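Local coordinates for protein putative glycoside hydrolase (Parabacteroides distasonis ATCC 8503, PDB 3GYC) that probably hydrolyses glycosidic bonds, as a putative glycoside hydrolase of the cellulase-like TIM-barrel family, at residues 305-310 against 329-334; 41-46 against 100-105. All blocks are in the same frame, centred on the assembly; numbering follows the deposited sequence. Where two conformers were deposited one is given.

Contact 1 (305-310 against 329-334)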
loop_
_atom_site.group_PDB
_atom_site.type_symbol
_atom_site.label_atom_id
_atom_site.label_comp_id
_atom_site.label_asym_id
_atom_site.label_seq_id
_atom_site.Cartn_x
_atom_site.Cartn_y
_atom_site.Cartn_z
ATOM N N GLU A 305 3.760 -0.267 -2.747
ATOM C CA GLU A 305 4.956 0.057 -2.004
ATOM C C GLU A 305 6.133 -0.628 -2.718
ATOM O O GLU A 305 6.225 -1.835 -2.762
ATOM C CB GLU A 305 4.796 -0.372 -0.548
ATOM C CG GLU A 305 3.561 0.265 0.160
ATOM C CD GLU A 305 3.718 0.277 1.701
ATOM O OE1 GLU A 305 4.822 0.610 2.170
ATOM O OE2 GLU A 305 2.746 0.004 2.449
ATOM N N CYS A 306 6.996 0.202 -3.294
ATOM C CA CYS A 306 7.983 -0.218 -4.249
ATOM C C CYS A 306 8.748 1.037 -4.672
ATOM O O CYS A 306 8.391 2.140 -4.213
ATOM C CB CYS A 306 7.207 -0.760 -5.448
ATOM S SG CYS A 306 5.905 0.466 -5.948
ATOM N N TRP A 307 9.811 0.924 -5.484
ATOM C CA TRP A 307 10.426 -0.323 -5.935
ATOM C C TRP A 307 11.897 -0.370 -5.528
ATOM O O TRP A 307 12.541 -1.406 -5.698
ATOM C CB TRP A 307 10.420 -0.472 -7.481
ATOM C CG TRP A 307 9.060 -0.570 -8.147
ATOM C CD1 TRP A 307 8.389 0.433 -8.734
ATOM C CD2 TRP A 307 8.255 -1.740 -8.299
ATOM N NE1 TRP A 307 7.186 -0.010 -9.212
ATOM C CE2 TRP A 307 7.090 -1.349 -8.974
ATOM C CE3 TRP A 307 8.404 -3.077 -7.923
ATOM C CZ2 TRP A 307 6.073 -2.230 -9.271
ATOM C CZ3 TRP A 307 7.399 -3.955 -8.221
ATOM C CH2 TRP A 307 6.243 -3.524 -8.886
ATOM N N GLY A 308 12.446 0.752 -5.056
ATOM C CA GLY A 308 13.895 0.870 -4.747
ATOM C C GLY A 308 14.234 0.852 -3.272
ATOM O O GLY A 308 14.582 -0.185 -2.720
ATOM N N LEU A 309 14.119 2.018 -2.633
ATOM C CA LEU A 309 14.371 2.152 -1.214
ATOM C C LEU A 309 13.036 2.175 -0.511
ATOM O O LEU A 309 12.039 2.694 -1.043
ATOM C CB LEU A 309 15.193 3.422 -0.896
ATOM C CG LEU A 309 16.696 3.196 -0.719
ATOM C CD1 LEU A 309 17.378 2.756 -1.991
ATOM C CD2 LEU A 309 17.392 4.435 -0.145
ATOM N N VAL A 310 13.003 1.628 0.699
ATOM C CA VAL A 310 11.768 1.631 1.469
ATOM C C VAL A 310 11.467 3.046 2.046
ATOM O O VAL A 310 10.357 3.570 1.884
ATOM C CB VAL A 310 11.806 0.572 2.611
ATOM C CG1 VAL A 310 10.502 0.569 3.402
ATOM C CG2 VAL A 310 12.053 -0.786 2.017
ATOM N N LEU A 329 12.513 1.252 -13.575
ATOM C CA LEU A 329 12.797 -0.125 -13.952
ATOM C C LEU A 329 11.753 -1.078 -13.372
ATOM O O LEU A 329 11.185 -1.916 -14.093
ATOM C CB LEU A 329 14.200 -0.537 -13.513
ATOM C CG LEU A 329 14.566 -1.991 -13.765
ATOM C CD1 LEU A 329 14.586 -2.281 -15.260
ATOM C CD2 LEU A 329 15.918 -2.332 -13.144
ATOM N N GLY A 330 11.490 -0.929 -12.073
ATOM C CA GLY A 330 10.508 -1.752 -11.379
ATOM C C GLY A 330 9.154 -1.672 -12.049
ATOM O O GLY A 330 8.532 -2.711 -12.346
ATOM N N THR A 331 8.709 -0.438 -12.310
ATOM C CA THR A 331 7.397 -0.194 -12.908
ATOM C C THR A 331 7.228 -0.875 -14.262
ATOM O O THR A 331 6.284 -1.634 -14.451
ATOM C CB THR A 331 7.124 1.305 -13.087
ATOM O OG1 THR A 331 7.245 1.971 -11.828
ATOM C CG2 THR A 331 5.734 1.520 -13.631
ATOM N N ILE A 332 8.166 -0.594 -15.174
ATOM C CA ILE A 332 8.155 -1.146 -16.526
ATOM C C ILE A 332 8.247 -2.678 -16.518
ATOM O O ILE A 332 7.581 -3.341 -17.313
ATOM C CB ILE A 332 9.283 -0.486 -17.397
ATOM C CG1 ILE A 332 8.924 0.996 -17.669
ATOM C CG2 ILE A 332 9.456 -1.218 -18.701
ATOM C CD1 ILE A 332 10.092 1.799 -18.296
ATOM N N THR A 333 9.047 -3.238 -15.614
ATOM C CA THR A 333 9.205 -4.700 -15.485
ATOM C C THR A 333 7.902 -5.363 -15.035
ATOM O O THR A 333 7.440 -6.365 -15.637
ATOM C CB THR A 333 10.348 -5.076 -14.473
ATOM O OG1 THR A 333 11.577 -4.436 -14.850
ATOM C CG2 THR A 333 10.565 -6.590 -14.412
ATOM N N ALA A 334 7.289 -4.779 -14.003
ATOM C CA ALA A 334 6.014 -5.303 -13.481
ATOM C C ALA A 334 4.906 -5.202 -14.543
ATOM O O ALA A 334 4.189 -6.174 -14.806
ATOM C CB ALA A 334 5.602 -4.577 -12.243
#
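The indole nitrogen of W307 is held from outside the two segments, donating to the carbonyl O of A344 just past strand 340-343, while across the contact its NE1 lies 3.3 Å from T331 OG1. That hydroxyl has its own firm partner in C327 O, one helical turn back. In W307, chi1 of -64° puts CG beside the backbone N and opposite the carbonyl carbon, and together with chi2 of 98° this lays one face of the indole on the helix. That face covers the backbone of G330: its CA sits 3.9 Å from the centroid of the five-membered ring, 17° off the ring normal, a CH-pi contact over the face. G330 C follows at 3.7 Å from W307 CE2, and T331 N lies over the same face nearer the rim. Glycine makes this closeness possible, because a CB at G330 would run into CG of W307. The six-membered ring is met obliquely by A334, whose CB is 3.6 Å from W307 CH2. C306 CB sits against the opposite face toward its rim, across a cis peptide. Shrinking W307 to an alanine is likely to leave A344 O without its indole donor and G330 and A334 without their aromatic cover. Within the helix, L329 O is gripped twice, by T333 N and by T333 OG1 at 2.7 Å, the hydroxyl approaching from above the carbonyl plane. I287 and V343 also touch the indole. The loop follows strand 301-303 and folds back onto the next helix, 321-337, at the C-terminal end of the seventh barrel strand, where TIM-barrel glycoside hydrolases carry their active sites.

Contact 2 (41-46 against 100-105); sequences QVLDEL and LSKCKE
Segments 41-46 and 100-105, both helical, have their nearest CA atoms at L43 and C103, 7.5 Å apart. L43 supplies the largest share of the contact. Its chi1 of -71° points the side chain at the facing helix, and chi2 of 170° spreads the fork, CD1 going to K102 and CD2 to C103. CD1 presses on the root of K102, 3.4 Å from its CB, tighter than ordinary van der Waals contact between carbons, and more loosely on the carbonyl carbon of K102. CD2 reaches C103, 4.2 Å from SG, a looser apolar touch. The leucine and lysine side chains cross at about a right angle, and the lysine's end leads away from 41-46. Its chain runs extended and bends at chi4, carrying NZ to a salt bridge with D40, the residue just before 41-46. One lysine thus serves both the apolar seam, through CB, and a charged link to the other helix, through NZ. These are the first two large helices of a (beta/alpha)8 barrel, each packed outside the parallel strands: helix 39-48 follows strand 17-23 and helix 95-105 follows strand 53-57. The strands close the inner side of the seam with apolar groups, I54 touching L43, L46 and C103 alike, W22 lying against L43 and V110 against C103. On helix 39-48, Q41 NE2 donates to E45 OE2 one turn on, at 2.8 Å with an N-H...O angle of 153°, meeting the carboxylate on its anti side; E45 OE1 accepts from W357 NE1. Just beyond 100-105, R106 touches L43, forms a salt bridge through NE with D44 OD1 and donates from NH1 to K102 O.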
loop_
_atom_site.group_PDB
_atom_site.type_symbol
_atom_site.label_atom_id
_atom_site.label_comp_id
_atom_site.label_asym_id
_atom_site.label_seq_id
_atom_site.Cartn_x
_atom_site.Cartn_y
_atom_site.Cartn_z
ATOM N N GLN A 41 -6.594 20.404 -5.365
ATOM C CA GLN A 41 -5.340 20.721 -6.032
ATOM C C GLN A 41 -4.451 19.475 -6.163
ATOM O O GLN A 41 -3.909 19.240 -7.240
ATOM C CB GLN A 41 -4.582 21.848 -5.334
ATOM C CG GLN A 41 -3.232 22.229 -5.991
ATOM C CD GLN A 41 -3.332 22.608 -7.465
ATOM O OE1 GLN A 41 -4.410 22.998 -7.963
ATOM N NE2 GLN A 41 -2.190 22.534 -8.173
ATOM N N VAL A 42 -4.303 18.688 -5.094
ATOM C CA VAL A 42 -3.402 17.521 -5.186
ATOM C C VAL A 42 -4.003 16.386 -6.032
ATOM O O VAL A 42 -3.264 15.661 -6.708
ATOM C CB VAL A 42 -2.805 17.082 -3.838
ATOM C CG1 VAL A 42 -2.052 18.270 -3.233
ATOM C CG2 VAL A 42 -3.882 16.574 -2.854
ATOM N N LEU A 43 -5.330 16.250 -6.032
ATOM C CA LEU A 43 -5.968 15.269 -6.900
ATOM C C LEU A 43 -5.869 15.739 -8.403
ATOM O O LEU A 43 -5.768 14.914 -9.267
ATOM C CB LEU A 43 -7.398 15.013 -6.498
ATOM C CG LEU A 43 -7.618 14.245 -5.192
ATOM C CD1 LEU A 43 -9.149 14.359 -4.898
ATOM C CD2 LEU A 43 -7.126 12.809 -5.285
ATOM N N ASP A 44 -5.885 17.029 -8.684
ATOM C CA ASP A 44 -5.695 17.530 -10.058
ATOM C C ASP A 44 -4.256 17.214 -10.489
ATOM O O ASP A 44 -4.049 16.783 -11.596
ATOM C CB ASP A 44 -5.984 19.030 -10.168
ATOM C CG ASP A 44 -7.464 19.379 -9.969
ATOM O OD1 ASP A 44 -8.323 18.479 -10.033
ATOM O OD2 ASP A 44 -7.778 20.592 -9.819
ATOM N N GLU A 45 -3.293 17.413 -9.591
ATOM C CA GLU A 45 -1.864 17.128 -9.832
ATOM C C GLU A 45 -1.616 15.638 -10.075
ATOM O O GLU A 45 -0.819 15.224 -10.926
ATOM C CB GLU A 45 -1.020 17.639 -8.668
ATOM C CG GLU A 45 -0.925 19.150 -8.574
ATOM C CD GLU A 45 -0.167 19.673 -7.322
ATOM O OE1 GLU A 45 0.464 18.908 -6.551
ATOM O OE2 GLU A 45 -0.238 20.897 -7.074
ATOM N N LEU A 46 -2.272 14.823 -9.278
ATOM C CA LEU A 46 -2.246 13.387 -9.409
ATOM C C LEU A 46 -2.762 12.975 -10.811
ATOM O O LEU A 46 -2.136 12.182 -11.477
ATOM C CB LEU A 46 -3.168 12.747 -8.335
ATOM C CG LEU A 46 -3.133 11.223 -8.283
ATOM C CD1 LEU A 46 -1.710 10.793 -7.924
ATOM C CD2 LEU A 46 -4.179 10.608 -7.368
ATOM N N LEU A 100 -13.484 10.746 -0.957
ATOM C CA LEU A 100 -13.958 9.766 -1.927
ATOM C C LEU A 100 -14.788 10.422 -2.995
ATOM O O LEU A 100 -14.649 10.045 -4.157
ATOM C CB LEU A 100 -14.701 8.592 -1.281
ATOM C CG LEU A 100 -13.922 7.699 -0.328
ATOM C CD1 LEU A 100 -14.899 6.699 0.371
ATOM C CD2 LEU A 100 -12.736 6.922 -0.987
ATOM N N SER A 101 -15.614 11.426 -2.650
ATOM C CA SER A 101 -16.399 12.134 -3.655
ATOM C C SER A 101 -15.535 12.868 -4.667
ATOM O O SER A 101 -15.877 12.941 -5.883
ATOM C CB SER A 101 -17.345 13.128 -2.988
ATOM O OG SER A 101 -18.168 12.434 -2.089
ATOM N N LYS A 102 -14.424 13.420 -4.195
ATOM C CA LYS A 102 -13.495 14.128 -5.078
ATOM C C LYS A 102 -12.792 13.132 -6.014
ATOM O O LYS A 102 -12.551 13.459 -7.203
ATOM C CB LYS A 102 -12.482 14.975 -4.293
ATOM C CG LYS A 102 -13.133 16.124 -3.515
ATOM C CD LYS A 102 -12.087 16.927 -2.739
ATOM C CE LYS A 102 -12.777 18.001 -1.811
ATOM N NZ LYS A 102 -13.544 19.063 -2.479
ATOM N N CYS A 103 -12.507 11.935 -5.505
ATOM C CA CYS A 103 -11.983 10.859 -6.344
ATOM C C CYS A 103 -12.972 10.457 -7.420
ATOM O O CYS A 103 -12.618 10.408 -8.608
ATOM C CB CYS A 103 -11.566 9.644 -5.506
ATOM S SG CYS A 103 -10.134 10.019 -4.468
ATOM N N LYS A 104 -14.235 10.268 -7.036
ATOM C CA LYS A 104 -15.285 9.859 -7.974
ATOM C C LYS A 104 -15.457 10.849 -9.099
ATOM O O LYS A 104 -15.645 10.465 -10.245
ATOM C CB LYS A 104 -16.610 9.691 -7.245
ATOM C CG LYS A 104 -17.761 9.256 -8.102
ATOM C CD LYS A 104 -18.964 8.990 -7.212
ATOM C CE LYS A 104 -20.158 8.479 -7.993
ATOM N NZ LYS A 104 -20.633 9.522 -8.952
ATOM N N GLU A 105 -15.434 12.120 -8.755
ATOM C CA GLU A 105 -15.594 13.203 -9.699
ATOM C C GLU A 105 -14.550 13.137 -10.803
ATOM O O GLU A 105 -14.829 13.541 -11.893
ATOM C CB GLU A 105 -15.454 14.551 -8.963
ATOM C CG GLU A 105 -15.415 15.766 -9.847
#

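How the contacts relate
Both contacts belong to the same barrel and both are buried, but they share no helix; their centres lie 24 Å apart and their nearest atoms about 13 Å, so they do not touch. The centre of contact 1 is about 13 Å from the centre of the chain, and all its touching residues are buried. The centre of contact 2 is about 18 Å from it, farther out, with the partly exposed K102 at its border. Contact 1 buries more surface, 171 against 112 Å², through an aromatic face laid on glycine backbone. Contact 2 relies on a branched aliphatic tip against CB and sulfur, with charged residues bordering it where the helices approach solvent.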